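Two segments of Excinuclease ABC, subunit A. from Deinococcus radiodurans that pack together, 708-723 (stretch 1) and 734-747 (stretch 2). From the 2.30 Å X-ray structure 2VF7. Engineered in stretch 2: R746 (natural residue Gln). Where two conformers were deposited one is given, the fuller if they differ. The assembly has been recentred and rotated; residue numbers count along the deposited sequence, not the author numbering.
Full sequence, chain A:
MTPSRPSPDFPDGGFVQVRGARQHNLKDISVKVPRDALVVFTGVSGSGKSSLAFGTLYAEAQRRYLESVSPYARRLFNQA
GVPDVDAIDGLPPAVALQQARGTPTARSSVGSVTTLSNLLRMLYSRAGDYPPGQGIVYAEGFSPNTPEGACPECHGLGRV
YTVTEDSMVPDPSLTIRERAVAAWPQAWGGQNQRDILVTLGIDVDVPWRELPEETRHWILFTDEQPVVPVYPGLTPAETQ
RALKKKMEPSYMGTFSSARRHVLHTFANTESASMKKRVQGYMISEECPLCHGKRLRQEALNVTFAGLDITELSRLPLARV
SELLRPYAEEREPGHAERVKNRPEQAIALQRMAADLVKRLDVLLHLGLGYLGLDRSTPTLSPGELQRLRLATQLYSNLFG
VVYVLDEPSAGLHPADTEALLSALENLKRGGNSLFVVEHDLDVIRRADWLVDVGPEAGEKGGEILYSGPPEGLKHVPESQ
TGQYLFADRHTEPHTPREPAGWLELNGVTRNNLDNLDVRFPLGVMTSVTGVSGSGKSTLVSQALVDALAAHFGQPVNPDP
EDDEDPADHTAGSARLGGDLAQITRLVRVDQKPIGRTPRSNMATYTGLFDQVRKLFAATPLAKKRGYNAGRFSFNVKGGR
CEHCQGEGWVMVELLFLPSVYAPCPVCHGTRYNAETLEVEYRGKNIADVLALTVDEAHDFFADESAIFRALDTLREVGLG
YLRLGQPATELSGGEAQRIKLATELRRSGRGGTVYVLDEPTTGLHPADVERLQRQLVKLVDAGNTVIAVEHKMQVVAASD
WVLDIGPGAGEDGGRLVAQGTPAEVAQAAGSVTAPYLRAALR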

# COMPACT_ATOMS: atom_id res chain seq x y z
N PHE A 708 0.44 -2.85 47.00
CA PHE A 708 1.78 -2.28 47.25
C PHE A 708 2.92 -3.29 47.09
O PHE A 708 4.02 -2.93 46.64
CB PHE A 708 1.83 -1.61 48.62
CG PHE A 708 3.22 -1.21 49.05
CD1 PHE A 708 3.74 0.03 48.70
CD2 PHE A 708 3.99 -2.06 49.83
CE1 PHE A 708 5.03 0.40 49.11
CE2 PHE A 708 5.29 -1.70 50.24
CZ PHE A 708 5.80 -0.46 49.88
N ARG A 709 2.69 -4.54 47.46
CA ARG A 709 3.73 -5.56 47.35
C ARG A 709 4.00 -6.05 45.93
O ARG A 709 5.14 -6.35 45.58
CB ARG A 709 3.42 -6.73 48.28
CG ARG A 709 3.73 -6.41 49.76
CD ARG A 709 3.96 -7.67 50.55
NE ARG A 709 3.32 -7.62 51.87
CZ ARG A 709 2.09 -8.09 52.11
NH1 ARG A 709 1.34 -8.68 51.12
NH2 ARG A 709 1.61 -7.98 53.35
N ALA A 710 2.95 -6.15 45.12
CA ALA A 710 3.08 -6.45 43.69
C ALA A 710 3.90 -5.35 42.99
O ALA A 710 4.87 -5.64 42.29
CB ALA A 710 1.69 -6.62 43.06
N LEU A 711 3.51 -4.10 43.22
CA LEU A 711 4.20 -2.91 42.75
C LEU A 711 5.64 -2.80 43.21
O LEU A 711 6.46 -2.17 42.53
CB LEU A 711 3.47 -1.66 43.24
CG LEU A 711 2.01 -1.43 42.87
CD1 LEU A 711 1.52 -0.18 43.59
CD2 LEU A 711 1.82 -1.28 41.37
N ASP A 712 5.94 -3.38 44.38
CA ASP A 712 7.29 -3.34 44.95
C ASP A 712 8.29 -4.17 44.14
O ASP A 712 9.42 -3.72 43.89
CB ASP A 712 7.26 -3.78 46.43
CG ASP A 712 8.50 -3.34 47.20
OD1 ASP A 712 8.79 -2.12 47.26
OD2 ASP A 712 9.19 -4.22 47.77
N THR A 713 7.89 -5.39 43.75
CA THR A 713 8.70 -6.26 42.87
C THR A 713 8.89 -5.66 41.46
O THR A 713 9.93 -5.83 40.85
CB THR A 713 8.11 -7.69 42.72
OG1 THR A 713 6.74 -7.62 42.25
CG2 THR A 713 8.15 -8.43 44.03
N LEU A 714 7.88 -4.97 40.96
CA LEU A 714 8.01 -4.27 39.68
C LEU A 714 8.96 -3.11 39.77
O LEU A 714 9.58 -2.73 38.79
CB LEU A 714 6.66 -3.78 39.21
CG LEU A 714 5.72 -4.87 38.75
CD1 LEU A 714 4.34 -4.26 38.60
CD2 LEU A 714 6.20 -5.49 37.42
N ARG A 715 9.09 -2.55 40.96
CA ARG A 715 9.93 -1.38 41.16
C ARG A 715 11.37 -1.81 41.34
O ARG A 715 12.26 -1.28 40.68
CB ARG A 715 9.43 -0.55 42.34
CG ARG A 715 9.60 0.93 42.17
CD ARG A 715 8.93 1.72 43.30
NE ARG A 715 9.72 2.89 43.69
CZ ARG A 715 10.77 2.84 44.50
NH1 ARG A 715 11.18 1.69 45.02
NH2 ARG A 715 11.43 3.96 44.80
N GLU A 716 11.57 -2.80 42.21
CA GLU A 716 12.86 -3.45 42.43
C GLU A 716 13.55 -3.96 41.15
O GLU A 716 14.79 -4.04 41.08
CB GLU A 716 12.69 -4.64 43.40
CG GLU A 716 12.72 -4.27 44.87
CD GLU A 716 12.32 -5.43 45.79
OE1 GLU A 716 11.17 -5.93 45.68
OE2 GLU A 716 13.15 -5.82 46.65
N VAL A 717 12.75 -4.31 40.16
CA VAL A 717 13.26 -5.00 38.97
C VAL A 717 13.54 -3.99 37.82
O VAL A 717 14.07 -4.35 36.75
CB VAL A 717 12.32 -6.21 38.61
CG1 VAL A 717 11.34 -5.90 37.48
CG2 VAL A 717 13.12 -7.46 38.35
N GLY A 718 13.20 -2.72 38.07
CA GLY A 718 13.61 -1.59 37.23
C GLY A 718 12.52 -0.91 36.41
O GLY A 718 12.84 -0.05 35.58
N LEU A 719 11.26 -1.26 36.65
CA LEU A 719 10.17 -0.82 35.79
C LEU A 719 9.30 0.32 36.37
O LEU A 719 8.14 0.42 36.05
CB LEU A 719 9.27 -2.00 35.43
CG LEU A 719 9.87 -3.23 34.73
CD1 LEU A 719 8.79 -4.21 34.46
CD2 LEU A 719 10.55 -2.84 33.43
N GLY A 720 9.87 1.18 37.19
CA GLY A 720 9.10 2.23 37.82
C GLY A 720 8.49 3.22 36.85
O GLY A 720 7.55 3.92 37.20
N TYR A 721 9.03 3.27 35.64
CA TYR A 721 8.60 4.25 34.65
C TYR A 721 7.34 3.82 33.91
O TYR A 721 6.68 4.65 33.28
CB TYR A 721 9.76 4.59 33.68
CG TYR A 721 10.27 3.43 32.84
CD1 TYR A 721 9.78 3.21 31.55
CD2 TYR A 721 11.23 2.56 33.34
CE1 TYR A 721 10.24 2.15 30.79
CE2 TYR A 721 11.67 1.49 32.60
CZ TYR A 721 11.18 1.29 31.32
OH TYR A 721 11.65 0.23 30.59
N LEU A 722 7.00 2.54 33.99
CA LEU A 722 5.85 2.02 33.28
C LEU A 722 4.53 2.40 33.96
O LEU A 722 4.51 2.58 35.18
CB LEU A 722 5.96 0.50 33.12
CG LEU A 722 7.10 -0.01 32.24
CD1 LEU A 722 7.06 -1.50 32.16
CD2 LEU A 722 7.00 0.58 30.85
N ARG A 723 3.45 2.48 33.18
CA ARG A 723 2.12 2.81 33.65
C ARG A 723 1.28 1.55 33.85
O ARG A 723 1.30 0.63 33.03
CB ARG A 723 1.40 3.76 32.67
CG ARG A 723 2.00 5.15 32.59
CD ARG A 723 1.19 6.09 31.70
NE ARG A 723 1.30 5.73 30.28
CZ ARG A 723 2.34 6.05 29.49
NH1 ARG A 723 3.38 6.77 29.95
NH2 ARG A 723 2.34 5.64 28.22
N GLY A 734 12.39 -7.12 26.78
CA GLY A 734 12.98 -7.03 28.11
C GLY A 734 12.09 -6.46 29.20
O GLY A 734 12.22 -6.85 30.37
N GLU A 735 11.20 -5.53 28.82
CA GLU A 735 10.15 -5.00 29.71
C GLU A 735 9.16 -6.08 30.06
O GLU A 735 8.80 -6.22 31.21
CB GLU A 735 9.42 -3.81 29.09
CG GLU A 735 10.21 -2.52 29.19
CD GLU A 735 9.74 -1.38 28.27
OE1 GLU A 735 8.76 -1.49 27.52
OE2 GLU A 735 10.39 -0.32 28.32
N ALA A 736 8.75 -6.88 29.07
CA ALA A 736 7.83 -8.01 29.32
C ALA A 736 8.45 -9.15 30.12
O ALA A 736 7.77 -9.78 30.94
CB ALA A 736 7.26 -8.53 28.03
N GLN A 737 9.72 -9.44 29.86
CA GLN A 737 10.44 -10.48 30.61
C GLN A 737 10.50 -10.15 32.11
O GLN A 737 10.24 -11.01 32.95
CB GLN A 737 11.86 -10.68 30.05
CG GLN A 737 12.62 -11.84 30.71
CD GLN A 737 13.71 -12.47 29.83
OE1 GLN A 737 14.06 -11.95 28.76
NE2 GLN A 737 14.24 -13.63 30.28
N ARG A 738 10.85 -8.91 32.42
CA ARG A 738 10.96 -8.43 33.80
C ARG A 738 9.62 -8.35 34.54
O ARG A 738 9.60 -8.46 35.74
CB ARG A 738 11.69 -7.09 33.84
CG ARG A 738 13.18 -7.16 33.52
CD ARG A 738 13.83 -5.79 33.60
NE ARG A 738 13.66 -4.99 32.37
CZ ARG A 738 13.79 -3.66 32.30
NH1 ARG A 738 14.07 -2.94 33.39
NH2 ARG A 738 13.63 -3.04 31.14
N ILE A 739 8.52 -8.13 33.83
CA ILE A 739 7.17 -8.15 34.43
C ILE A 739 6.82 -9.57 34.89
O ILE A 739 6.30 -9.77 35.99
CB ILE A 739 6.09 -7.61 33.44
CG1 ILE A 739 6.46 -6.22 32.91
CG2 ILE A 739 4.70 -7.58 34.05
CD1 ILE A 739 5.41 -5.61 31.98
N LYS A 740 7.13 -10.55 34.04
CA LYS A 740 6.87 -11.96 34.30
C LYS A 740 7.69 -12.45 35.47
O LYS A 740 7.23 -13.24 36.28
CB LYS A 740 7.23 -12.82 33.09
CG LYS A 740 6.29 -12.69 31.89
CD LYS A 740 7.01 -13.26 30.69
CE LYS A 740 6.37 -12.82 29.42
NZ LYS A 740 5.42 -13.85 28.94
N LEU A 741 8.94 -11.98 35.52
CA LEU A 741 9.85 -12.27 36.62
C LEU A 741 9.34 -11.73 37.94
O LEU A 741 9.38 -12.43 38.94
CB LEU A 741 11.23 -11.68 36.32
CG LEU A 741 12.44 -12.05 37.19
CD1 LEU A 741 12.55 -13.56 37.38
CD2 LEU A 741 13.73 -11.47 36.59
N ALA A 742 8.86 -10.48 37.95
CA ALA A 742 8.40 -9.83 39.17
C ALA A 742 7.16 -10.51 39.72
O ALA A 742 6.99 -10.63 40.94
CB ALA A 742 8.16 -8.35 38.94
N THR A 743 6.31 -10.97 38.81
CA THR A 743 5.12 -11.76 39.15
C THR A 743 5.52 -13.03 39.88
O THR A 743 4.81 -13.49 40.78
CB THR A 743 4.28 -12.09 37.90
OG1 THR A 743 4.10 -10.90 37.12
CG2 THR A 743 2.91 -12.61 38.28
N GLU A 744 6.67 -13.59 39.51
CA GLU A 744 7.22 -14.80 40.16
C GLU A 744 8.24 -14.55 41.28
O GLU A 744 8.75 -15.51 41.86
CB GLU A 744 7.85 -15.72 39.11
CG GLU A 744 6.87 -16.39 38.19
CD GLU A 744 5.88 -17.24 38.94
OE1 GLU A 744 6.28 -17.91 39.93
OE2 GLU A 744 4.69 -17.23 38.55
N LEU A 745 8.54 -13.29 41.58
CA LEU A 745 9.58 -12.97 42.56
C LEU A 745 9.15 -13.14 44.02
O LEU A 745 9.87 -13.76 44.81
CB LEU A 745 10.13 -11.56 42.33
CG LEU A 745 11.64 -11.46 42.10
CD1 LEU A 745 12.08 -12.37 40.96
CD2 LEU A 745 12.07 -10.02 41.81
N ARG A 746 7.99 -12.60 44.39
CA ARG A 746 7.48 -12.75 45.77
C ARG A 746 6.74 -14.07 46.06
O ARG A 746 6.58 -14.44 47.24
CB ARG A 746 6.63 -11.54 46.20
CG ARG A 746 7.41 -10.50 47.01
CD ARG A 746 6.52 -9.42 47.64
NE ARG A 746 5.51 -9.96 48.58
CZ ARG A 746 5.77 -10.46 49.79
NH1 ARG A 746 7.01 -10.54 50.25
NH2 ARG A 746 4.77 -10.91 50.54
N ARG A 747 6.31 -14.79 45.02
CA ARG A 747 5.70 -16.12 45.18
C ARG A 747 6.74 -17.14 45.67
O ARG A 747 6.38 -18.15 46.28
CB ARG A 747 5.06 -16.66 43.89
CG ARG A 747 4.25 -15.67 43.05
CD ARG A 747 3.76 -16.35 41.76
NE ARG A 747 2.30 -16.51 41.72
CZ ARG A 747 1.62 -17.51 42.29
NH1 ARG A 747 2.24 -18.48 42.95
NH2 ARG A 747 0.29 -17.53 42.19

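Helices that pack closely tend to place small residues where their backbones come nearest and larger apolar ones where the gap widens, and this pair from an excinuclease subunit illustrates the rule. The axes of helices 708-716 and 734-743 run at 136° to one another and approach to 8.7 Å. At the tightest point in the register, the CA atoms of T713 and A742 lie 5.2 Å apart, a spacing that suits a methyl side chain. Around A742 CB gather L714 CD2, at 3.8 Å, and V717 CG1, at 4.3 Å. The CA-to-CB bond of L714 points sideways relative to stretch 2, yet the end of its m,t side chain comes nearer; V717 also reaches L745, with CG2 to CD2 at 4.4 Å.

Beyond the first helix the chain turns at G718, whose positive phi closes a Schellman motif and favours glycine. An ideal CB here would also lie only 3.1 Å from R738 NH1. A type I turn from L719 to L722 follows, and both leucines reach I739: L719 CD1 lies 3.4 Å from I739 CG1, and L722 CD1 4.4 Å from I739 CD1.

Two polar side chains, T713 and R738, bond within their own stretch. T713 OG1 donates to A710 O (2.7 Å) and also touches A742, with OG1 3.7 Å from A742 CB; T713 CG2 lies 3.7 Å from R746 CG. Buried R738 is similarly tethered, its NE bonding to G734 O at 3.1 Å, while L719 CD2 covers one face of its guanidinium, 3.5 Å from R738 CZ.

The one hydrogen bond across the contact runs from Y721 OH to E735 OE2, at 2.7 Å, the carboxylate oxygen lying near the ring plane. At the exposed margin R709 CD lies over one face of the guanidinium of R746, an engineered residue, 3.3 Å from R746 NH2; R709 NE is 3.8 Å from that same NH2, so like charges come close here. Altogether, 756 Å² is buried.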